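Local structure of maltose-binding protein MalE1 (Thermotoga maritima, 6DTU) at residues A[4-13]-A[49-60]; A[60-68]-A[94-102]. The protein binds maltotetraose in a cleft between two lobes and probably delivers maltodextrins to a membrane transporter, as periplasmic solute-binding proteins do. All coordinates share one frame; numbering follows the deposited sequence.

Interaction 1: A[4-13]-A[49-60]; sequences KLTIWCSEKQ and AAPEGQGADIIV. With GLC (alpha-D-glucopyranose), chain C.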
loop_
_atom_site.group_PDB
_atom_site.type_symbol
_atom_site.label_atom_id
_atom_site.label_comp_id
_atom_site.label_asym_id
_atom_site.label_seq_id
_atom_site.Cartn_x
_atom_site.Cartn_y
_atom_site.Cartn_z
ATOM N N LYS A 4 -17.443 21.070 12.321
ATOM C CA LYS A 4 -17.102 19.655 12.376
ATOM C C LYS A 4 -16.159 19.300 11.239
ATOM O O LYS A 4 -16.330 19.776 10.109
ATOM C CB LYS A 4 -18.382 18.820 12.228
ATOM C CG LYS A 4 -18.199 17.326 12.285
ATOM C CD LYS A 4 -19.574 16.680 12.172
ATOM C CE LYS A 4 -19.515 15.218 12.226
ATOM N NZ LYS A 4 -20.911 14.693 12.314
ATOM N N LEU A 5 -15.174 18.457 11.548
ATOM C CA LEU A 5 -14.335 17.805 10.545
ATOM C C LEU A 5 -14.574 16.310 10.581
ATOM O O LEU A 5 -14.463 15.677 11.641
ATOM C CB LEU A 5 -12.851 18.056 10.800
ATOM C CG LEU A 5 -12.369 19.509 10.712
ATOM C CD1 LEU A 5 -10.918 19.587 11.081
ATOM C CD2 LEU A 5 -12.647 20.071 9.318
ATOM N N THR A 6 -14.909 15.751 9.425
ATOM C CA THR A 6 -15.087 14.315 9.258
ATOM C C THR A 6 -13.929 13.753 8.449
ATOM O O THR A 6 -13.545 14.322 7.419
ATOM C CB THR A 6 -16.414 14.037 8.566
ATOM O OG1 THR A 6 -17.470 14.549 9.393
ATOM C CG2 THR A 6 -16.607 12.517 8.405
ATOM N N ILE A 7 -13.373 12.639 8.921
ATOM C CA ILE A 7 -12.240 11.967 8.299
ATOM C C ILE A 7 -12.684 10.569 7.919
ATOM O O ILE A 7 -13.278 9.870 8.747
ATOM C CB ILE A 7 -11.095 11.838 9.318
ATOM C CG1 ILE A 7 -10.710 13.203 9.891
ATOM C CG2 ILE A 7 -9.892 11.128 8.700
ATOM C CD1 ILE A 7 -9.798 13.103 11.106
ATOM N N TRP A 8 -12.358 10.143 6.701
ATOM C CA TRP A 8 -12.482 8.748 6.281
ATOM C C TRP A 8 -11.096 8.122 6.295
ATOM O O TRP A 8 -10.149 8.677 5.725
ATOM C CB TRP A 8 -13.040 8.611 4.857
ATOM C CG TRP A 8 -14.456 9.006 4.682
ATOM C CD1 TRP A 8 -15.361 9.314 5.677
ATOM C CD2 TRP A 8 -15.153 9.130 3.443
ATOM N NE1 TRP A 8 -16.574 9.632 5.120
ATOM C CE2 TRP A 8 -16.481 9.510 3.753
ATOM C CE3 TRP A 8 -14.797 8.923 2.099
ATOM C CZ2 TRP A 8 -17.444 9.727 2.764
ATOM C CZ3 TRP A 8 -15.754 9.138 1.118
ATOM C CH2 TRP A 8 -17.067 9.526 1.460
ATOM N N CYS A 9 -10.977 6.976 6.930
ATOM C CA CYS A 9 -9.701 6.273 6.947
ATOM C C CYS A 9 -9.978 4.790 7.083
ATOM O O CYS A 9 -11.083 4.372 7.447
ATOM C CB CYS A 9 -8.773 6.762 8.072
ATOM S SG CYS A 9 -9.398 6.463 9.732
ATOM N N SER A 10 -8.949 4.001 6.822
ATOM C CA SER A 10 -9.081 2.564 6.984
ATOM C C SER A 10 -9.125 2.205 8.467
ATOM O O SER A 10 -8.962 3.045 9.349
ATOM C CB SER A 10 -7.908 1.846 6.315
ATOM O OG SER A 10 -6.792 1.829 7.186
ATOM N N GLU A 11 -9.293 0.910 8.752
ATOM C CA GLU A 11 -9.362 0.489 10.146
ATOM C C GLU A 11 -8.076 0.775 10.914
ATOM O O GLU A 11 -8.124 0.947 12.133
ATOM C CB GLU A 11 -9.710 -1.002 10.261
ATOM C CG GLU A 11 -8.621 -1.946 9.821
ATOM C CD GLU A 11 -8.835 -2.413 8.419
ATOM O OE1 GLU A 11 -9.528 -1.683 7.682
ATOM O OE2 GLU A 11 -8.340 -3.507 8.055
ATOM N N LYS A 12 -6.938 0.853 10.218
ATOM C CA LYS A 12 -5.657 0.934 10.910
ATOM C C LYS A 12 -5.480 2.252 11.651
ATOM O O LYS A 12 -4.819 2.280 12.690
ATOM C CB LYS A 12 -4.502 0.720 9.926
ATOM C CG LYS A 12 -4.540 -0.627 9.179
ATOM C CD LYS A 12 -4.498 -1.838 10.130
ATOM C CE LYS A 12 -4.519 -3.148 9.360
ATOM N NZ LYS A 12 -4.354 -4.323 10.277
ATOM N N GLN A 13 -6.045 3.342 11.140
ATOM C CA GLN A 13 -5.819 4.670 11.689
ATOM C C GLN A 13 -6.949 5.152 12.582
ATOM O O GLN A 13 -6.821 6.231 13.171
ATOM C CB GLN A 13 -5.569 5.704 10.572
ATOM C CG GLN A 13 -4.468 5.363 9.576
ATOM C CD GLN A 13 -4.976 4.642 8.351
ATOM O OE1 GLN A 13 -6.123 4.206 8.300
ATOM N NE2 GLN A 13 -4.123 4.490 7.369
ATOM N N ALA A 49 -19.178 10.600 -3.655
ATOM C CA ALA A 49 -19.803 11.463 -2.661
ATOM C C ALA A 49 -19.310 12.911 -2.720
ATOM O O ALA A 49 -20.063 13.834 -2.392
ATOM C CB ALA A 49 -19.583 10.896 -1.256
ATOM N N ALA A 50 -18.045 13.136 -3.060
ATOM C CA ALA A 50 -17.525 14.502 -3.007
ATOM C C ALA A 50 -18.292 15.482 -3.885
ATOM O O ALA A 50 -18.675 16.554 -3.385
ATOM C CB ALA A 50 -16.005 14.536 -3.216
ATOM N N PRO A 51 -18.576 15.188 -5.158
ATOM C CA PRO A 51 -19.401 16.111 -5.960
ATOM C C PRO A 51 -20.820 16.290 -5.433
ATOM O O PRO A 51 -21.482 17.271 -5.789
ATOM C CB PRO A 51 -19.410 15.456 -7.348
ATOM C CG PRO A 51 -18.244 14.541 -7.368
ATOM C CD PRO A 51 -18.100 14.042 -5.952
ATOM N N GLU A 52 -21.329 15.355 -4.642
ATOM C CA GLU A 52 -22.672 15.461 -4.098
ATOM C C GLU A 52 -22.720 16.216 -2.787
ATOM O O GLU A 52 -23.804 16.340 -2.200
ATOM C CB GLU A 52 -23.279 14.069 -3.900
ATOM C CG GLU A 52 -23.515 13.330 -5.195
ATOM C CD GLU A 52 -24.486 14.067 -6.102
ATOM O OE1 GLU A 52 -25.577 14.439 -5.625
ATOM O OE2 GLU A 52 -24.156 14.286 -7.286
ATOM N N GLY A 53 -21.591 16.741 -2.321
ATOM C CA GLY A 53 -21.549 17.427 -1.050
ATOM C C GLY A 53 -21.567 16.522 0.152
ATOM O O GLY A 53 -21.816 17.005 1.264
ATOM N N GLN A 54 -21.327 15.220 -0.046
ATOM C CA GLN A 54 -21.365 14.206 1.002
ATOM C C GLN A 54 -20.015 13.553 1.258
ATOM O O GLN A 54 -19.957 12.551 1.976
ATOM C CB GLN A 54 -22.407 13.127 0.691
ATOM C CG GLN A 54 -23.818 13.677 0.596
ATOM C CD GLN A 54 -24.901 12.615 0.669
ATOM O OE1 GLN A 54 -24.708 11.470 0.253
ATOM N NE2 GLN A 54 -26.061 13.002 1.190
ATOM N N GLY A 55 -18.937 14.087 0.705
ATOM C CA GLY A 55 -17.623 13.542 0.997
ATOM C C GLY A 55 -17.068 14.031 2.330
ATOM O O GLY A 55 -17.379 15.123 2.808
ATOM N N ALA A 56 -16.208 13.207 2.928
ATOM C CA ALA A 56 -15.524 13.617 4.152
ATOM C C ALA A 56 -14.698 14.872 3.895
ATOM O O ALA A 56 -14.314 15.172 2.760
ATOM C CB ALA A 56 -14.570 12.509 4.605
ATOM N N ASP A 57 -14.437 15.629 4.965
ATOM C CA ASP A 57 -13.570 16.795 4.818
ATOM C C ASP A 57 -12.124 16.400 4.574
ATOM O O ASP A 57 -11.390 17.147 3.922
ATOM C CB ASP A 57 -13.671 17.670 6.058
ATOM C CG ASP A 57 -15.116 18.015 6.386
ATOM O OD1 ASP A 57 -15.698 18.869 5.689
ATOM O OD2 ASP A 57 -15.706 17.419 7.324
ATOM N N ILE A 58 -11.697 15.270 5.133
ATOM C CA ILE A 58 -10.327 14.781 5.024
ATOM C C ILE A 58 -10.386 13.292 4.733
ATOM O O ILE A 58 -11.164 12.569 5.366
ATOM C CB ILE A 58 -9.599 15.024 6.359
ATOM C CG1 ILE A 58 -9.447 16.529 6.633
ATOM C CG2 ILE A 58 -8.261 14.319 6.408
ATOM C CD1 ILE A 58 -8.955 16.835 8.057
ATOM N N ILE A 59 -9.582 12.822 3.779
ATOM C CA ILE A 59 -9.461 11.393 3.520
ATOM C C ILE A 59 -8.011 10.987 3.739
ATOM O O ILE A 59 -7.079 11.756 3.490
ATOM C CB ILE A 59 -9.999 10.948 2.128
ATOM C CG1 ILE A 59 -9.203 11.620 0.997
ATOM C CG2 ILE A 59 -11.495 11.204 2.033
ATOM C CD1 ILE A 59 -9.551 11.099 -0.392
ATOM N N VAL A 60 -7.826 9.760 4.205
ATOM C CA VAL A 60 -6.500 9.211 4.456
ATOM C C VAL A 60 -6.285 8.068 3.478
ATOM O O VAL A 60 -7.111 7.155 3.396
ATOM C CB VAL A 60 -6.358 8.735 5.913
ATOM C CG1 VAL A 60 -4.954 8.217 6.158
ATOM C CG2 VAL A 60 -6.751 9.841 6.915
HETATM C C1 GLC C . -5.378 -1.307 5.477
HETATM C C2 GLC C . -4.256 -0.370 5.265
HETATM C C3 GLC C . -4.016 -0.109 3.834
HETATM C C4 GLC C . -3.764 -1.375 3.091
HETATM C C5 GLC C . -4.989 -2.320 3.214
HETATM C C6 GLC C . -4.766 -3.608 2.714
HETATM O O1 GLC C . -6.569 -0.726 5.054
HETATM O O2 GLC C . -4.597 0.869 5.966
HETATM O O3 GLC C . -2.847 0.785 3.760
HETATM O O4 GLC C . -3.540 -1.082 1.685
HETATM O O5 GLC C . -5.178 -2.530 4.725
HETATM O O6 GLC C . -6.000 -4.333 2.750
HETATM O O HOH W 1 -17.958 18.347 8.503
HETATM O O HOH W 2 -6.938 4.859 4.943
#

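Interaction 2: A[60-68]-A[94-102]; sequences VGAHDWVGE and AFSYGGKLY. With GLC (alpha-D-glucopyranose), chain B.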
loop_
_atom_site.group_PDB
_atom_site.type_symbol
_atom_site.label_atom_id
_atom_site.label_comp_id
_atom_site.label_asym_id
_atom_site.label_seq_id
_atom_site.Cartn_x
_atom_site.Cartn_y
_atom_site.Cartn_z
ATOM N N VAL A 60 -7.826 9.760 4.205
ATOM C CA VAL A 60 -6.500 9.211 4.456
ATOM C C VAL A 60 -6.285 8.068 3.478
ATOM O O VAL A 60 -7.111 7.155 3.396
ATOM C CB VAL A 60 -6.358 8.735 5.913
ATOM C CG1 VAL A 60 -4.954 8.217 6.158
ATOM C CG2 VAL A 60 -6.751 9.841 6.915
ATOM N N GLY A 61 -5.170 8.083 2.764
ATOM C CA GLY A 61 -4.943 7.012 1.816
ATOM C C GLY A 61 -3.645 7.166 1.074
ATOM O O GLY A 61 -2.735 7.860 1.520
ATOM N N ALA A 62 -3.549 6.458 -0.044
ATOM C CA ALA A 62 -2.274 6.293 -0.735
ATOM C C ALA A 62 -2.055 7.331 -1.823
ATOM O O ALA A 62 -2.997 7.890 -2.391
ATOM C CB ALA A 62 -2.145 4.888 -1.317
ATOM N N HIS A 63 -0.776 7.579 -2.112
ATOM C CA HIS A 63 -0.421 8.678 -2.998
ATOM C C HIS A 63 -0.766 8.405 -4.454
ATOM O O HIS A 63 -0.832 9.357 -5.242
ATOM C CB HIS A 63 1.063 9.002 -2.879
ATOM C CG HIS A 63 1.940 8.048 -3.623
ATOM N ND1 HIS A 63 2.441 6.900 -3.050
ATOM C CD2 HIS A 63 2.409 8.075 -4.890
ATOM C CE1 HIS A 63 3.182 6.257 -3.937
ATOM N NE2 HIS A 63 3.188 6.954 -5.057
ATOM N N ASP A 64 -0.969 7.145 -4.844
ATOM C CA ASP A 64 -1.365 6.901 -6.233
ATOM C C ASP A 64 -2.695 7.557 -6.567
ATOM O O ASP A 64 -2.982 7.768 -7.749
ATOM C CB ASP A 64 -1.445 5.402 -6.555
ATOM C CG ASP A 64 -2.494 4.666 -5.714
ATOM O OD1 ASP A 64 -2.279 4.580 -4.486
ATOM O OD2 ASP A 64 -3.498 4.180 -6.284
ATOM N N TRP A 65 -3.503 7.902 -5.560
ATOM C CA TRP A 65 -4.782 8.555 -5.812
ATOM C C TRP A 65 -4.626 10.002 -6.266
ATOM O O TRP A 65 -5.575 10.555 -6.833
ATOM C CB TRP A 65 -5.607 8.612 -4.533
ATOM C CG TRP A 65 -5.872 7.328 -3.828
ATOM C CD1 TRP A 65 -5.566 6.061 -4.250
ATOM C CD2 TRP A 65 -6.522 7.194 -2.564
ATOM N NE1 TRP A 65 -6.004 5.139 -3.319
ATOM C CE2 TRP A 65 -6.585 5.812 -2.272
ATOM C CE3 TRP A 65 -7.056 8.112 -1.645
ATOM C CZ2 TRP A 65 -7.179 5.316 -1.097
ATOM C CZ3 TRP A 65 -7.632 7.618 -0.466
ATOM C CH2 TRP A 65 -7.657 6.240 -0.196
ATOM N N VAL A 66 -3.462 10.625 -6.052
ATOM C CA VAL A 66 -3.375 12.088 -6.084
ATOM C C VAL A 66 -3.721 12.644 -7.463
ATOM O O VAL A 66 -4.508 13.589 -7.583
ATOM C CB VAL A 66 -1.994 12.572 -5.600
ATOM C CG1 VAL A 66 -1.820 14.040 -5.905
ATOM C CG2 VAL A 66 -1.823 12.329 -4.127
ATOM N N GLY A 67 -3.094 12.119 -8.521
ATOM C CA GLY A 67 -3.317 12.688 -9.846
ATOM C C GLY A 67 -4.772 12.660 -10.282
ATOM O O GLY A 67 -5.313 13.667 -10.744
ATOM N N GLU A 68 -5.430 11.508 -10.133
ATOM C CA GLU A 68 -6.844 11.419 -10.487
ATOM C C GLU A 68 -7.679 12.420 -9.687
ATOM O O GLU A 68 -8.519 13.131 -10.247
ATOM C CB GLU A 68 -7.340 9.990 -10.279
ATOM C CG GLU A 68 -8.820 9.806 -10.599
ATOM C CD GLU A 68 -9.338 8.424 -10.280
ATOM O OE1 GLU A 68 -8.663 7.661 -9.552
ATOM O OE2 GLU A 68 -10.446 8.098 -10.746
ATOM N N ALA A 94 5.553 12.687 -3.643
ATOM C CA ALA A 94 4.591 11.624 -3.939
ATOM C C ALA A 94 3.172 12.145 -3.834
ATOM O O ALA A 94 2.286 11.678 -4.559
ATOM C CB ALA A 94 4.777 10.410 -3.013
ATOM N N PHE A 95 2.955 13.138 -2.975
ATOM C CA PHE A 95 1.645 13.756 -2.808
ATOM C C PHE A 95 1.498 15.057 -3.578
ATOM O O PHE A 95 0.565 15.828 -3.315
ATOM C CB PHE A 95 1.339 13.943 -1.327
ATOM C CG PHE A 95 0.676 12.746 -0.745
ATOM C CD1 PHE A 95 -0.693 12.595 -0.862
ATOM C CD2 PHE A 95 1.416 11.767 -0.100
ATOM C CE1 PHE A 95 -1.327 11.484 -0.358
ATOM C CE2 PHE A 95 0.794 10.617 0.412
ATOM C CZ PHE A 95 -0.593 10.483 0.279
ATOM N N SER A 96 2.375 15.294 -4.541
ATOM C CA SER A 96 2.345 16.490 -5.360
ATOM C C SER A 96 1.993 16.162 -6.804
ATOM O O SER A 96 2.323 15.086 -7.306
ATOM C CB SER A 96 3.699 17.182 -5.291
ATOM O OG SER A 96 3.936 17.628 -3.953
ATOM N N TYR A 97 1.302 17.094 -7.461
ATOM C CA TYR A 97 0.918 16.892 -8.855
ATOM C C TYR A 97 0.705 18.253 -9.506
ATOM O O TYR A 97 0.112 19.147 -8.897
ATOM C CB TYR A 97 -0.365 16.052 -8.955
ATOM C CG TYR A 97 -0.763 15.730 -10.382
ATOM C CD1 TYR A 97 -0.246 14.616 -11.036
ATOM C CD2 TYR A 97 -1.621 16.567 -11.092
ATOM C CE1 TYR A 97 -0.597 14.326 -12.343
ATOM C CE2 TYR A 97 -1.964 16.290 -12.390
ATOM C CZ TYR A 97 -1.462 15.179 -13.011
ATOM O OH TYR A 97 -1.822 14.931 -14.312
ATOM N N GLY A 98 1.210 18.406 -10.736
ATOM C CA GLY A 98 1.063 19.657 -11.470
ATOM C C GLY A 98 1.603 20.873 -10.750
ATOM O O GLY A 98 1.058 21.975 -10.892
ATOM N N GLY A 99 2.666 20.701 -9.965
ATOM C CA GLY A 99 3.310 21.789 -9.260
ATOM C C GLY A 99 2.773 22.116 -7.883
ATOM O O GLY A 99 3.314 23.015 -7.226
ATOM N N LYS A 100 1.736 21.435 -7.416
ATOM C CA LYS A 100 1.129 21.757 -6.132
ATOM C C LYS A 100 1.126 20.539 -5.221
ATOM O O LYS A 100 1.077 19.402 -5.682
ATOM C CB LYS A 100 -0.310 22.228 -6.314
ATOM C CG LYS A 100 -0.445 23.485 -7.191
ATOM C CD LYS A 100 -1.895 23.893 -7.356
ATOM C CE LYS A 100 -2.023 25.085 -8.279
ATOM N NZ LYS A 100 -3.393 25.669 -8.251
ATOM N N LEU A 101 1.167 20.793 -3.923
ATOM C CA LEU A 101 1.083 19.741 -2.926
ATOM C C LEU A 101 -0.380 19.465 -2.603
ATOM O O LEU A 101 -1.170 20.397 -2.429
ATOM C CB LEU A 101 1.787 20.211 -1.658
ATOM C CG LEU A 101 1.831 19.225 -0.499
ATOM C CD1 LEU A 101 2.689 18.036 -0.886
ATOM C CD2 LEU A 101 2.342 19.902 0.763
ATOM N N TYR A 102 -0.731 18.177 -2.508
ATOM C CA TYR A 102 -2.110 17.755 -2.299
ATOM C C TYR A 102 -2.297 16.872 -1.071
ATOM O O TYR A 102 -3.394 16.357 -0.850
ATOM C CB TYR A 102 -2.635 17.047 -3.551
ATOM C CG TYR A 102 -2.972 17.977 -4.680
ATOM C CD1 TYR A 102 -4.152 18.701 -4.671
ATOM C CD2 TYR A 102 -2.107 18.144 -5.743
ATOM C CE1 TYR A 102 -4.479 19.560 -5.718
ATOM C CE2 TYR A 102 -2.417 18.997 -6.789
ATOM C CZ TYR A 102 -3.600 19.715 -6.758
ATOM O OH TYR A 102 -3.914 20.561 -7.808
HETATM C C1 GLC B . -3.068 -0.058 -3.794
HETATM C C2 GLC B . -3.479 1.289 -4.238
HETATM C C3 GLC B . -4.967 1.403 -4.359
HETATM C C4 GLC B . -5.522 0.425 -5.319
HETATM C C5 GLC B . -5.144 -1.019 -4.904
HETATM C C6 GLC B . -5.515 -1.964 -5.875
HETATM O O2 GLC B . -3.020 2.261 -3.257
HETATM O O3 GLC B . -5.318 2.757 -4.790
HETATM O O4 GLC B . -6.970 0.555 -5.296
HETATM O O5 GLC B . -3.593 -1.076 -4.729
HETATM O O6 GLC B . -5.182 -3.247 -5.389
#

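Interaction 1: A[4-13]-A[49-60]
Trp8 and Ala56 meet where strand 4-9 runs parallel to strand 58-62. The pairing belongs to the beta-sheet of one lobe of a periplasmic binding protein. The CB of Ala56 sits over the five-membered ring of Trp8, 3.4 Å from its centroid and only 5° off the ring normal, a close CH-pi contact. The CG atom of Trp8 lies anti to its carbonyl carbon (chi1 -68°), which swings the indole back over the loop before strand 58-62. At the end of helix 39-49, CB of Ala49 meets CH2 of Trp8 near the ring plane, at 3.9 Å. Replacing Trp8 with an alanine would probably open a gap beside the methyls of Ala49 and Ala56 and leave the chain at Gly55 and Ala56 less firmly packed.

The backbones are joined in parallel register. Ile58 N donates to Thr6 O, Trp8 N to Ile58 O at 3.0 Å, and Val60 N to Trp8 O. On the sheet face of Ile7 and Ile58, the two side chains lie side by side and point the same way. Val60 CG2 touches Ile7 CG2 at 3.8 Å. Leu5 and Ile58 are covered by Ala278 and Phe281 of helix 275-286, while Phe46 of helix 39-49 packs against Trp8 and Ile59.

At the start of strand 4-9, Asp57 reaches across to the backbone. Its OD2 takes the N-H of Thr6 through the anti lone pair, at 2.8 Å and 166°. Ser272 and Asn274 hold the other oxygen, OD1, so the carboxylate is gripped at both ends. A water bridges Asp57 OD2 to Lys4 O. At the far end the chain enters the sugar site. Ser10 OG accepts from Lys12 N in an ST turn. The O2 hydroxyl of the chain C glucose also donates to Ser10 OG, at 2.7 Å.

Interaction 2: A[60-68]-A[94-102]
Val66 packs against three aromatic residues where helix 66-71 meets the hairpin 96-101 in the lobe that holds strand 58-62. Its two methyls divide the work. CG2 presses on CD1 of Phe95 at 3.5 Å, the two side chains crossing at about a right angle. CG1 is anti to the backbone N (chi1 168°) and touches both Tyr97 CB and Tyr102 CB.

The tight part centres on Phe95. His63 CB lies over one face of its ring, 3.9 Å from the centroid, and Gly61 O lies at the ring edge, in plane, 3.6 Å from CZ. The imidazole of His63 is covered in turn by Ala94 CB, 4.0 Å from the ring centroid. Both ring nitrogens are engaged elsewhere, ND1 with Val263 N and NE2 with Met331 O. These bonds tie the imidazole to its surroundings and probably fix its rotation. Val263 also packs on Ala94 and Phe95.

Toward solvent the contact thins out. Tyr97, partly exposed, lays one ring face on the CA of Gly67, with CD1 3.8 Å away. The bare CA of Gly67 lets the helix backbone lie directly on that ring face. Beyond Tyr97 the type I' turn through Gly98 and Gly99 is exposed and carries Lys100 away from the helix.

Sugar binding lies on another side of segment 60-68. O2 and O3 of the chain B glucose donate to OD1 and OD2 of Asp64, and Trp65 NE1 donates to O3 at 2.9 Å. A bidentate grip on adjacent hydroxyls is a common way for proteins to hold sugars. The chemistry is therefore split: the polar groups of Asp64 and Trp65 meet the ligand, while methyls and ring faces join the same segment to the hairpin.

Interactions 1 and 2 lie in series along the chain and share Val60, since strand 58-62 serves both. Both are largely buried, with centres about 16 Å apart. Interaction 1 is sheet pairing: backbone bonds join the strands, the carboxylate of Asp57 adds one more, and side chains pack on the two sheet faces. Interaction 2 follows the same strand into helix 66-71 and relies on apolar and ring-face contacts with the hairpin, whose turn reaches the surface. The two touch where Ile59 CD1 packs on Trp65 CZ3, at 4.0 Å. Each also reaches the glycan pocket, through the end of segment 4-13 in one and through Ala62, Asp64 and Trp65 in the other.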